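Local coordinates for protein tapirin (Caldicellulosiruptor hydrothermalis, PDB 6N2C) that probably binds cellulose and so helps a thermophilic bacterium attach to plant biomass, its C-terminal domain being a zinc-containing beta-helix, at residues 173-178 and 271-276; 231-236 and 252-257; 292-297 and 311-316; 246-251 and 267-272. One frame throughout, in Å; residues are numbered along the deposited sequence.

Contact 1. Residues 173-178 and 271-276; sequences LLAWDS and NSLLFS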
# COMPACT_ATOMS: atom_id res chain seq x y z
N LEU A 173 -0.20 -9.65 -15.74
CA LEU A 173 0.16 -10.61 -14.67
C LEU A 173 1.01 -10.09 -13.49
O LEU A 173 1.55 -10.85 -12.66
CB LEU A 173 0.80 -11.86 -15.26
CG LEU A 173 -0.10 -12.55 -16.30
CD1 LEU A 173 0.70 -13.78 -16.75
CD2 LEU A 173 -1.42 -12.98 -15.71
N LEU A 174 1.17 -8.77 -13.43
CA LEU A 174 1.95 -8.17 -12.37
C LEU A 174 1.36 -8.60 -11.04
O LEU A 174 0.14 -8.45 -10.85
CB LEU A 174 1.82 -6.64 -12.48
CG LEU A 174 2.59 -5.85 -11.36
CD1 LEU A 174 4.06 -6.21 -11.29
CD2 LEU A 174 2.37 -4.41 -11.69
N ALA A 175 2.21 -9.16 -10.21
CA ALA A 175 1.85 -9.55 -8.82
C ALA A 175 0.80 -10.64 -8.77
O ALA A 175 0.17 -10.85 -7.77
CB ALA A 175 1.46 -8.37 -7.93
N TRP A 176 0.62 -11.39 -9.86
CA TRP A 176 -0.30 -12.51 -9.79
C TRP A 176 0.19 -13.54 -8.81
O TRP A 176 1.33 -13.93 -8.87
CB TRP A 176 -0.46 -13.16 -11.17
CG TRP A 176 -1.48 -14.32 -11.01
CD1 TRP A 176 -1.23 -15.62 -10.65
CD2 TRP A 176 -2.86 -14.18 -11.09
NE1 TRP A 176 -2.42 -16.29 -10.53
CE2 TRP A 176 -3.44 -15.43 -10.80
CE3 TRP A 176 -3.72 -13.10 -11.40
CZ2 TRP A 176 -4.81 -15.61 -10.76
CZ3 TRP A 176 -5.07 -13.28 -11.39
CH2 TRP A 176 -5.61 -14.57 -11.08
N ASP A 177 -0.64 -13.98 -7.86
CA ASP A 177 -0.16 -14.95 -6.85
C ASP A 177 -1.37 -15.87 -6.58
O ASP A 177 -2.33 -15.47 -5.92
CB ASP A 177 0.29 -14.25 -5.54
CG ASP A 177 0.80 -15.21 -4.51
OD1 ASP A 177 0.67 -16.46 -4.68
OD2 ASP A 177 1.32 -14.74 -3.46
N SER A 178 -1.36 -17.07 -7.12
CA SER A 178 -2.52 -17.97 -6.93
C SER A 178 -2.78 -18.35 -5.49
O SER A 178 -3.91 -18.72 -5.16
CB SER A 178 -2.42 -19.24 -7.83
OG SER A 178 -2.35 -18.92 -9.22
N ASN A 271 7.43 -4.65 -2.72
CA ASN A 271 8.38 -5.18 -3.73
C ASN A 271 7.74 -5.63 -5.02
O ASN A 271 8.41 -6.05 -5.91
CB ASN A 271 9.23 -6.27 -3.11
CG ASN A 271 10.04 -5.73 -2.02
OD1 ASN A 271 10.60 -4.65 -2.19
ND2 ASN A 271 10.11 -6.39 -0.92
N SER A 272 6.46 -5.51 -5.19
CA SER A 272 5.89 -5.66 -6.56
C SER A 272 4.77 -4.73 -6.83
O SER A 272 4.87 -3.95 -7.75
CB SER A 272 5.47 -7.13 -6.73
OG SER A 272 4.75 -7.34 -7.93
N LEU A 273 3.71 -4.75 -6.05
CA LEU A 273 2.52 -3.93 -6.37
C LEU A 273 1.93 -3.33 -5.11
O LEU A 273 1.63 -4.09 -4.16
CB LEU A 273 1.46 -4.83 -7.05
CG LEU A 273 0.12 -4.21 -7.46
CD1 LEU A 273 0.27 -2.92 -8.28
CD2 LEU A 273 -0.83 -5.18 -8.17
N LEU A 274 1.65 -2.01 -5.14
CA LEU A 274 0.92 -1.31 -4.05
C LEU A 274 -0.21 -0.67 -4.73
O LEU A 274 -0.00 0.14 -5.67
CB LEU A 274 1.87 -0.24 -3.43
CG LEU A 274 1.30 0.62 -2.34
CD1 LEU A 274 0.91 -0.30 -1.20
CD2 LEU A 274 2.34 1.57 -1.85
N PHE A 275 -1.45 -1.00 -4.33
CA PHE A 275 -2.63 -0.54 -5.04
C PHE A 275 -3.65 -0.09 -4.04
O PHE A 275 -4.04 -0.88 -3.18
CB PHE A 275 -3.21 -1.72 -5.89
CG PHE A 275 -4.17 -1.32 -6.92
CD1 PHE A 275 -5.44 -0.80 -6.58
CD2 PHE A 275 -3.84 -1.40 -8.28
CE1 PHE A 275 -6.34 -0.41 -7.56
CE2 PHE A 275 -4.75 -1.02 -9.22
CZ PHE A 275 -5.97 -0.51 -8.89
N SER A 276 -4.16 1.13 -4.19
CA SER A 276 -5.28 1.57 -3.38
C SER A 276 -6.29 2.27 -4.26
O SER A 276 -5.93 2.98 -5.18
CB SER A 276 -4.88 2.51 -2.25
OG SER A 276 -5.96 2.78 -1.38
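The methyl group of Ala175 sits against the corner that leads into strand 273-276, with CB 3.4 Å from Ser272 OG and 3.6 Å from Leu273 CB. Leu174 joins it there: its CD1 comes to 3.6 Å from the same Ser272 OG, and its CD2 approaches Leu273 CD1 more loosely, at 4.3 Å. The hydroxyl of Ser272 stands anti to its backbone N (chi1 172°), which carries OG to the two aliphatic groups of residues 173-178. A type II turn from Leu173 to Trp176 presents those groups, closed by the bond from Trp176 N to Leu173 O at 3.0 Å. Ala175 occupies its third position with positive phi (64°), where a beta-branched residue would be strained, and its small side chain lets the turn come close to the strand. Farther out, Ala175 O accepts a hydrogen bond from Asn251 ND2, while Trp176, whose side chain leaves in the other direction, packs on Ile452 of helix 451-457 and on Pro576 and Pro577. The interface between the two segments is thus made of van der Waals contacts, dependent on shape, while directional bonds to neighbouring coils come from Asn251 and, for Asp177, from Asn231.

Contact 2. Residues 231-236 and 252-257; sequences NIIVKN and LMYTKN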
# COMPACT_ATOMS: atom_id res chain seq x y z
N ASN A 231 1.40 -10.90 1.09
CA ASN A 231 0.28 -10.13 0.55
C ASN A 231 -0.56 -9.62 1.70
O ASN A 231 -0.73 -10.36 2.71
CB ASN A 231 -0.66 -10.88 -0.43
CG ASN A 231 0.06 -11.44 -1.66
OD1 ASN A 231 0.34 -10.70 -2.59
ND2 ASN A 231 0.41 -12.73 -1.63
N ILE A 232 -1.06 -8.36 1.57
CA ILE A 232 -2.02 -7.80 2.49
C ILE A 232 -3.14 -7.21 1.72
O ILE A 232 -2.93 -6.41 0.81
CB ILE A 232 -1.38 -6.69 3.41
CG1 ILE A 232 -0.17 -7.21 4.18
CG2 ILE A 232 -2.44 -6.06 4.30
CD1 ILE A 232 0.49 -6.18 5.11
N ILE A 233 -4.39 -7.64 2.04
CA ILE A 233 -5.55 -7.21 1.31
C ILE A 233 -6.58 -6.69 2.27
O ILE A 233 -6.98 -7.38 3.14
CB ILE A 233 -6.18 -8.39 0.46
CG1 ILE A 233 -5.11 -8.92 -0.52
CG2 ILE A 233 -7.52 -7.96 -0.17
CD1 ILE A 233 -5.53 -10.21 -1.22
N VAL A 234 -6.98 -5.46 2.03
CA VAL A 234 -8.04 -4.78 2.84
C VAL A 234 -9.14 -4.48 1.87
O VAL A 234 -9.13 -3.49 1.12
CB VAL A 234 -7.53 -3.50 3.52
CG1 VAL A 234 -8.58 -3.03 4.53
CG2 VAL A 234 -6.25 -3.81 4.30
N LYS A 235 -10.08 -5.38 1.79
CA LYS A 235 -10.99 -5.38 0.66
C LYS A 235 -12.00 -4.17 0.70
O LYS A 235 -12.36 -3.68 -0.36
CB LYS A 235 -11.82 -6.67 0.74
CG LYS A 235 -12.95 -6.71 -0.20
CD LYS A 235 -12.71 -7.46 -1.45
CE LYS A 235 -14.01 -7.43 -2.26
NZ LYS A 235 -14.13 -8.30 -3.41
N ASN A 236 -12.48 -3.79 1.89
CA ASN A 236 -13.48 -2.74 2.06
C ASN A 236 -13.03 -1.72 3.12
O ASN A 236 -13.85 -1.20 3.88
CB ASN A 236 -14.84 -3.38 2.45
CG ASN A 236 -15.32 -4.38 1.43
OD1 ASN A 236 -15.62 -4.01 0.31
ND2 ASN A 236 -15.45 -5.65 1.83
N LEU A 252 1.76 -8.14 -3.16
CA LEU A 252 0.89 -6.99 -3.28
C LEU A 252 0.21 -6.61 -1.98
O LEU A 252 -0.21 -7.45 -1.18
CB LEU A 252 -0.13 -7.14 -4.43
CG LEU A 252 -1.24 -8.13 -4.08
CD1 LEU A 252 -2.37 -7.50 -3.28
CD2 LEU A 252 -1.77 -8.78 -5.36
N MET A 253 0.09 -5.29 -1.83
CA MET A 253 -0.73 -4.69 -0.80
C MET A 253 -1.80 -3.95 -1.51
O MET A 253 -1.55 -3.06 -2.35
CB MET A 253 0.09 -3.74 0.09
CG MET A 253 -0.76 -3.00 1.12
SD MET A 253 0.38 -2.21 2.27
CE MET A 253 -0.79 -1.59 3.45
N TYR A 254 -3.07 -4.31 -1.21
CA TYR A 254 -4.24 -3.68 -1.78
C TYR A 254 -5.11 -3.12 -0.66
O TYR A 254 -5.35 -3.81 0.29
CB TYR A 254 -5.15 -4.69 -2.58
CG TYR A 254 -6.50 -4.05 -2.92
CD1 TYR A 254 -6.64 -3.22 -4.06
CD2 TYR A 254 -7.66 -4.22 -2.13
CE1 TYR A 254 -7.81 -2.56 -4.33
CE2 TYR A 254 -8.84 -3.58 -2.43
CZ TYR A 254 -8.94 -2.78 -3.52
OH TYR A 254 -10.10 -2.18 -3.81
N THR A 255 -5.65 -1.88 -0.81
CA THR A 255 -6.71 -1.37 0.08
C THR A 255 -7.73 -0.67 -0.75
O THR A 255 -7.39 -0.06 -1.76
CB THR A 255 -6.20 -0.44 1.18
OG1 THR A 255 -6.02 0.89 0.68
CG2 THR A 255 -5.00 -0.95 1.86
N LYS A 256 -9.00 -0.78 -0.36
CA LYS A 256 -10.01 0.01 -1.05
C LYS A 256 -9.94 1.52 -0.68
O LYS A 256 -10.09 2.44 -1.53
CB LYS A 256 -11.38 -0.52 -0.72
CG LYS A 256 -12.46 0.07 -1.58
CD LYS A 256 -13.87 -0.26 -1.06
CE LYS A 256 -14.88 0.67 -1.72
NZ LYS A 256 -16.31 0.39 -1.32
N ASN A 257 -9.89 1.77 0.58
CA ASN A 257 -10.17 3.13 1.09
C ASN A 257 -8.96 3.96 1.53
O ASN A 257 -9.12 4.97 2.16
CB ASN A 257 -11.24 3.09 2.18
CG ASN A 257 -12.59 2.67 1.61
OD1 ASN A 257 -12.85 2.87 0.43
ND2 ASN A 257 -13.38 2.04 2.40
O HOH W 1 -12.32 -3.79 -3.06
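Asn231 meets Leu252 through CB and OD1. CB lies 3.5 Å from Leu252 O, whose bond goes to Ile232 N. CG is anti to the carbonyl carbon (chi1 -59°), and from it the amide reaches across to the next strand. OD1 accepts Leu252 N at 3.0 Å, the donor tilted 31° from the carbonyl plane, and takes a second hydrogen bond from Asn251 ND2. The other branch, ND2, donates to Asn206 OD1 and Asp177 OD2, so this buried amide is satisfied at both ends, a task suited to asparagine, which has donor and acceptor on one short stem. Beyond it the backbones bond in parallel register, as where Tyr254 N gives to Ile232 O at 2.9 Å. On the other face, Val234 CG2 and Thr255 CG2 lie side by side, 4.0 Å apart. At the far end the Tyr254 ring passes Val234 O, with CE2 at 3.6 Å. A water donates to both Tyr254 OH and Lys235 O, bridging the strands, and the hydroxyl also bonds Asp277. Asn231 is on the outer face, under the loop of Asp177; the in-register pairing of successive coils, strand axes 4.7 Å apart at closest approach and 7° from parallel, is typical of a parallel beta-helix.

Contact 3. Residues 292-297 and 311-316; sequences ALFCDT and NEFAYF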
# COMPACT_ATOMS: atom_id res chain seq x y z
N ALA A 292 5.60 -0.89 -8.50
CA ALA A 292 4.45 -0.29 -9.13
C ALA A 292 3.50 0.19 -8.04
O ALA A 292 3.21 -0.55 -7.09
CB ALA A 292 3.74 -1.32 -10.05
N LEU A 293 2.95 1.39 -8.23
CA LEU A 293 2.04 1.99 -7.28
C LEU A 293 0.87 2.57 -8.07
O LEU A 293 1.03 3.34 -9.02
CB LEU A 293 2.82 3.08 -6.50
CG LEU A 293 2.05 3.84 -5.42
CD1 LEU A 293 3.05 4.51 -4.48
CD2 LEU A 293 1.10 4.86 -5.92
N PHE A 294 -0.35 2.17 -7.67
CA PHE A 294 -1.54 2.75 -8.19
C PHE A 294 -2.34 3.36 -7.02
O PHE A 294 -2.49 2.71 -6.00
CB PHE A 294 -2.49 1.69 -8.82
CG PHE A 294 -1.98 0.98 -10.05
CD1 PHE A 294 -0.94 0.07 -9.93
CD2 PHE A 294 -2.65 1.08 -11.29
CE1 PHE A 294 -0.54 -0.70 -11.04
CE2 PHE A 294 -2.24 0.32 -12.35
CZ PHE A 294 -1.19 -0.55 -12.23
N CYS A 295 -2.91 4.57 -7.17
CA CYS A 295 -3.76 5.08 -6.12
C CYS A 295 -4.66 6.15 -6.68
O CYS A 295 -4.44 6.58 -7.80
CB CYS A 295 -2.98 5.55 -4.85
SG CYS A 295 -1.95 7.02 -5.26
N ASP A 296 -5.68 6.57 -5.95
CA ASP A 296 -6.41 7.74 -6.41
C ASP A 296 -5.56 9.00 -6.22
O ASP A 296 -5.36 9.78 -7.16
CB ASP A 296 -7.71 7.90 -5.70
CG ASP A 296 -8.44 9.18 -6.05
OD1 ASP A 296 -8.86 9.39 -7.19
OD2 ASP A 296 -8.56 10.01 -5.13
N THR A 297 -5.13 9.21 -5.00
CA THR A 297 -4.43 10.39 -4.62
C THR A 297 -3.22 9.95 -3.82
O THR A 297 -3.31 9.14 -2.91
CB THR A 297 -5.29 11.30 -3.76
OG1 THR A 297 -6.38 11.84 -4.50
CG2 THR A 297 -4.49 12.47 -3.15
N ASN A 311 10.36 2.68 -8.13
CA ASN A 311 11.23 1.84 -8.95
C ASN A 311 10.68 1.52 -10.37
O ASN A 311 11.49 1.39 -11.31
CB ASN A 311 11.62 0.59 -8.15
CG ASN A 311 12.60 0.92 -7.05
OD1 ASN A 311 13.74 1.23 -7.34
ND2 ASN A 311 12.22 0.74 -5.81
N GLU A 312 9.37 1.47 -10.54
CA GLU A 312 8.78 1.24 -11.84
C GLU A 312 7.81 2.32 -12.26
O GLU A 312 8.09 3.01 -13.26
CB GLU A 312 8.11 -0.14 -11.91
CG GLU A 312 9.07 -1.28 -11.72
CD GLU A 312 9.94 -1.61 -12.92
OE1 GLU A 312 10.95 -2.30 -12.66
OE2 GLU A 312 9.63 -1.25 -14.08
N PHE A 313 6.70 2.48 -11.54
CA PHE A 313 5.85 3.61 -11.85
C PHE A 313 4.88 3.91 -10.71
O PHE A 313 4.65 3.06 -9.83
CB PHE A 313 5.06 3.42 -13.17
CG PHE A 313 4.10 2.27 -13.12
CD1 PHE A 313 2.86 2.44 -12.50
CD2 PHE A 313 4.44 1.02 -13.65
CE1 PHE A 313 1.95 1.34 -12.41
CE2 PHE A 313 3.53 -0.07 -13.52
CZ PHE A 313 2.27 0.12 -12.94
N ALA A 314 4.34 5.14 -10.77
CA ALA A 314 3.18 5.49 -9.98
C ALA A 314 2.15 6.03 -10.89
O ALA A 314 2.43 6.91 -11.75
CB ALA A 314 3.59 6.50 -8.89
N TYR A 315 0.90 5.60 -10.69
CA TYR A 315 -0.22 5.93 -11.50
C TYR A 315 -1.26 6.42 -10.55
O TYR A 315 -1.60 5.74 -9.60
CB TYR A 315 -0.65 4.68 -12.32
CG TYR A 315 -1.85 4.69 -13.19
CD1 TYR A 315 -2.70 5.83 -13.37
CD2 TYR A 315 -2.23 3.51 -13.93
CE1 TYR A 315 -3.85 5.74 -14.17
CE2 TYR A 315 -3.35 3.48 -14.70
CZ TYR A 315 -4.16 4.56 -14.81
OH TYR A 315 -5.26 4.50 -15.62
N PHE A 316 -1.82 7.62 -10.79
CA PHE A 316 -2.64 8.33 -9.80
C PHE A 316 -3.59 9.30 -10.48
O PHE A 316 -3.35 9.69 -11.64
CB PHE A 316 -1.74 9.16 -8.79
CG PHE A 316 -0.77 10.05 -9.52
CD1 PHE A 316 -1.17 11.28 -10.03
CD2 PHE A 316 0.47 9.53 -9.87
CE1 PHE A 316 -0.27 12.04 -10.79
CE2 PHE A 316 1.34 10.29 -10.64
CZ PHE A 316 0.97 11.51 -11.08
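Phe294 is the centre of an aromatic cluster, with Phe313 and Tyr315 packed against it. The edge of Phe313 is directed at the face of Phe294 in an offset edge-to-face pair, centroids 5.2 Å apart and planes at 80°, and Phe313 CZ comes to 3.5 Å from Phe294 CE1. Phe313 CG lies between its backbone N and carbonyl carbon (chi1 64°), a position from which the ring reaches Ala292 and Phe294. A CH-pi contact uses one face of the same ring: Ala292 CB lies 3.9 Å from its centroid, and a residue with only a methyl group suits so close an approach. Tyr315 meets Phe294 obliquely, Tyr315 CD2 being 3.6 Å from Phe294 CE2. Phe275 stacks on Phe294 from the preceding coil, and Tyr446 stacks on Tyr315. An alanine in place of Phe294 would probably leave the Phe313 edge and Tyr315 CD2 facing a gap, with both rings freer to turn.

Backbone hydrogen bonds join the strands in the parallel pairing of adjacent beta-helix coils. Tyr315 N donates to Leu293 O at 2.8 Å, and Leu293 N and Cys295 N donate in turn to Phe313 O and Tyr315 O.

Aliphatic contacts occupy the reverse face, where small and branched groups fit together. Leu293 CD2 lies 4.2 Å from Ala314 CB, with Leu274 and Leu334 continuing the row on neighbouring coils. Further along, Cys295 SG is 4.1 Å from Phe316 CB.

Contact 4. Residues 246-251 and 267-272; sequences KVVVNN and RLESNS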
# COMPACT_ATOMS: atom_id res chain seq x y z
N LYS A 246 7.09 -0.53 10.73
CA LYS A 246 7.88 -0.90 9.55
C LYS A 246 7.21 -2.13 8.88
O LYS A 246 7.23 -3.23 9.47
CB LYS A 246 9.33 -1.19 9.89
CG LYS A 246 10.01 -0.24 10.92
CD LYS A 246 10.15 1.18 10.47
CE LYS A 246 10.76 2.02 11.59
NZ LYS A 246 11.23 3.32 11.04
N VAL A 247 6.67 -1.94 7.69
CA VAL A 247 5.79 -2.96 7.01
C VAL A 247 6.50 -3.33 5.74
O VAL A 247 6.91 -2.47 4.97
CB VAL A 247 4.42 -2.41 6.74
CG1 VAL A 247 3.56 -3.39 5.89
CG2 VAL A 247 3.69 -2.15 8.05
N VAL A 248 6.61 -4.66 5.46
CA VAL A 248 7.27 -5.15 4.28
C VAL A 248 6.28 -6.15 3.63
O VAL A 248 5.92 -7.11 4.31
CB VAL A 248 8.58 -5.94 4.61
CG1 VAL A 248 9.25 -6.36 3.31
CG2 VAL A 248 9.54 -5.03 5.38
N VAL A 249 5.87 -5.84 2.40
CA VAL A 249 4.90 -6.66 1.64
C VAL A 249 5.60 -7.04 0.34
O VAL A 249 5.83 -6.22 -0.55
CB VAL A 249 3.56 -5.95 1.37
CG1 VAL A 249 2.64 -7.00 0.69
CG2 VAL A 249 2.95 -5.48 2.66
N ASN A 250 5.94 -8.32 0.23
CA ASN A 250 6.76 -8.78 -0.93
C ASN A 250 6.00 -8.66 -2.24
O ASN A 250 6.53 -8.15 -3.25
CB ASN A 250 7.28 -10.19 -0.72
CG ASN A 250 8.36 -10.55 -1.71
OD1 ASN A 250 9.29 -9.78 -1.93
ND2 ASN A 250 8.20 -11.70 -2.36
N ASN A 251 4.75 -9.09 -2.24
CA ASN A 251 3.98 -9.16 -3.51
C ASN A 251 2.98 -7.99 -3.60
O ASN A 251 3.36 -6.90 -4.03
CB ASN A 251 3.35 -10.53 -3.69
CG ASN A 251 2.75 -10.71 -5.04
OD1 ASN A 251 3.44 -10.53 -6.07
ND2 ASN A 251 1.49 -10.96 -5.09
N ARG A 267 7.57 3.04 7.75
CA ARG A 267 8.20 2.63 6.51
C ARG A 267 7.30 1.54 5.89
O ARG A 267 6.86 0.65 6.62
CB ARG A 267 9.56 2.05 6.78
CG ARG A 267 10.32 1.68 5.51
CD ARG A 267 11.80 1.26 5.79
NE ARG A 267 12.55 1.00 4.57
CZ ARG A 267 12.63 -0.18 3.91
NH1 ARG A 267 12.05 -1.33 4.32
NH2 ARG A 267 13.34 -0.21 2.77
N LEU A 268 7.04 1.70 4.62
CA LEU A 268 6.29 0.69 3.82
C LEU A 268 7.17 0.32 2.66
O LEU A 268 7.42 1.15 1.78
CB LEU A 268 5.01 1.30 3.31
CG LEU A 268 4.04 0.43 2.49
CD1 LEU A 268 3.83 -0.89 3.19
CD2 LEU A 268 2.76 1.18 2.27
N GLU A 269 7.54 -0.96 2.59
CA GLU A 269 8.31 -1.51 1.52
C GLU A 269 7.39 -2.48 0.73
O GLU A 269 6.87 -3.42 1.34
CB GLU A 269 9.48 -2.26 2.06
CG GLU A 269 10.37 -2.90 0.97
CD GLU A 269 11.57 -3.70 1.56
OE1 GLU A 269 12.01 -3.38 2.74
OE2 GLU A 269 11.93 -4.77 0.88
N SER A 270 7.16 -2.15 -0.53
CA SER A 270 6.29 -2.93 -1.45
C SER A 270 7.16 -3.36 -2.64
O SER A 270 7.63 -2.53 -3.43
CB SER A 270 5.08 -2.09 -1.89
OG SER A 270 4.38 -2.72 -2.98
N ASN A 271 7.43 -4.65 -2.72
CA ASN A 271 8.38 -5.18 -3.73
C ASN A 271 7.74 -5.63 -5.02
O ASN A 271 8.41 -6.05 -5.91
CB ASN A 271 9.23 -6.27 -3.11
CG ASN A 271 10.04 -5.73 -2.02
OD1 ASN A 271 10.60 -4.65 -2.19
ND2 ASN A 271 10.11 -6.39 -0.92
N SER A 272 6.46 -5.51 -5.19
CA SER A 272 5.89 -5.66 -6.56
C SER A 272 4.77 -4.73 -6.83
O SER A 272 4.87 -3.95 -7.75
CB SER A 272 5.47 -7.13 -6.73
OG SER A 272 4.75 -7.34 -7.93
O HOH W 2 9.71 -1.54 6.18
O HOH W 3 3.61 -5.07 -2.05
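Glu269 lies alongside Val248, both side chains pointing the same way from the sheet, so that the carboxylate lies against the valine: Glu269 CD is 3.9 Å from Val248 CG1. Along its own strand, Arg267 NH1 gives a salt bridge to Glu269 OE1 at 2.6 Å, entering by the anti lone pair and keeping OE1 in the guanidinium plane. Asn271 ND2 donates to Glu269 OE2 at 3.0 Å, also on the anti side but 28° out of the carboxylate plane. An alanine at Glu269 would probably leave Arg267 NH1 and Asn271 ND2 without this acceptor and Val248 CG1 without this neighbour.

Arg267 CB lies 3.8 Å from Lys246 CD, the two side chains crossing at about a right angle, and Lys246 NZ goes on to Asn265 O. The extended arginine chain carries NE out along the face, and the turn at chi4 (-88°) sets CZ. NH1 also donates to a water at 3.0 Å, which bonds weakly to Val247 O. Charged residues suit this partly exposed face.

On the buried reverse face Val247, its CG1 anti to the backbone N (chi1 173°), runs side by side with Leu268, Val247 CG1 touching Leu268 CD1 at 3.7 Å. Val247 N donates to Arg267 O at 2.8 Å, and Val247 O accepts Glu269 N. A largely apolar inner face, a mostly polar outer one and corners at Asn250-Asn251 and Asn271-Ser272 mark adjacent coils of a parallel beta-helix.

Overall arrangement
All four contacts lie in the middle of the beta-helix, away from the zinc site, with centres 11 to 15 Å apart. Contacts 2 and 3 join neighbouring strands of one face, and strand 273-276 of contact 1 lies between them, bonded to 252-255 and 293-294. Contact 4 pairs strands of another face; each then turns a corner, into 252-255 or 273-276. Along the chain, contact 2 is nested within contact 1, its segments alternating with those of contact 4, which shares Asn271 and Ser272 with contact 1; contact 3 follows. Contact 1 alone adds the loop before strand 186-190, near the modelled start, laid across coils stacked into an elongated, probably rigid domain, as suits a probable cellulose binder.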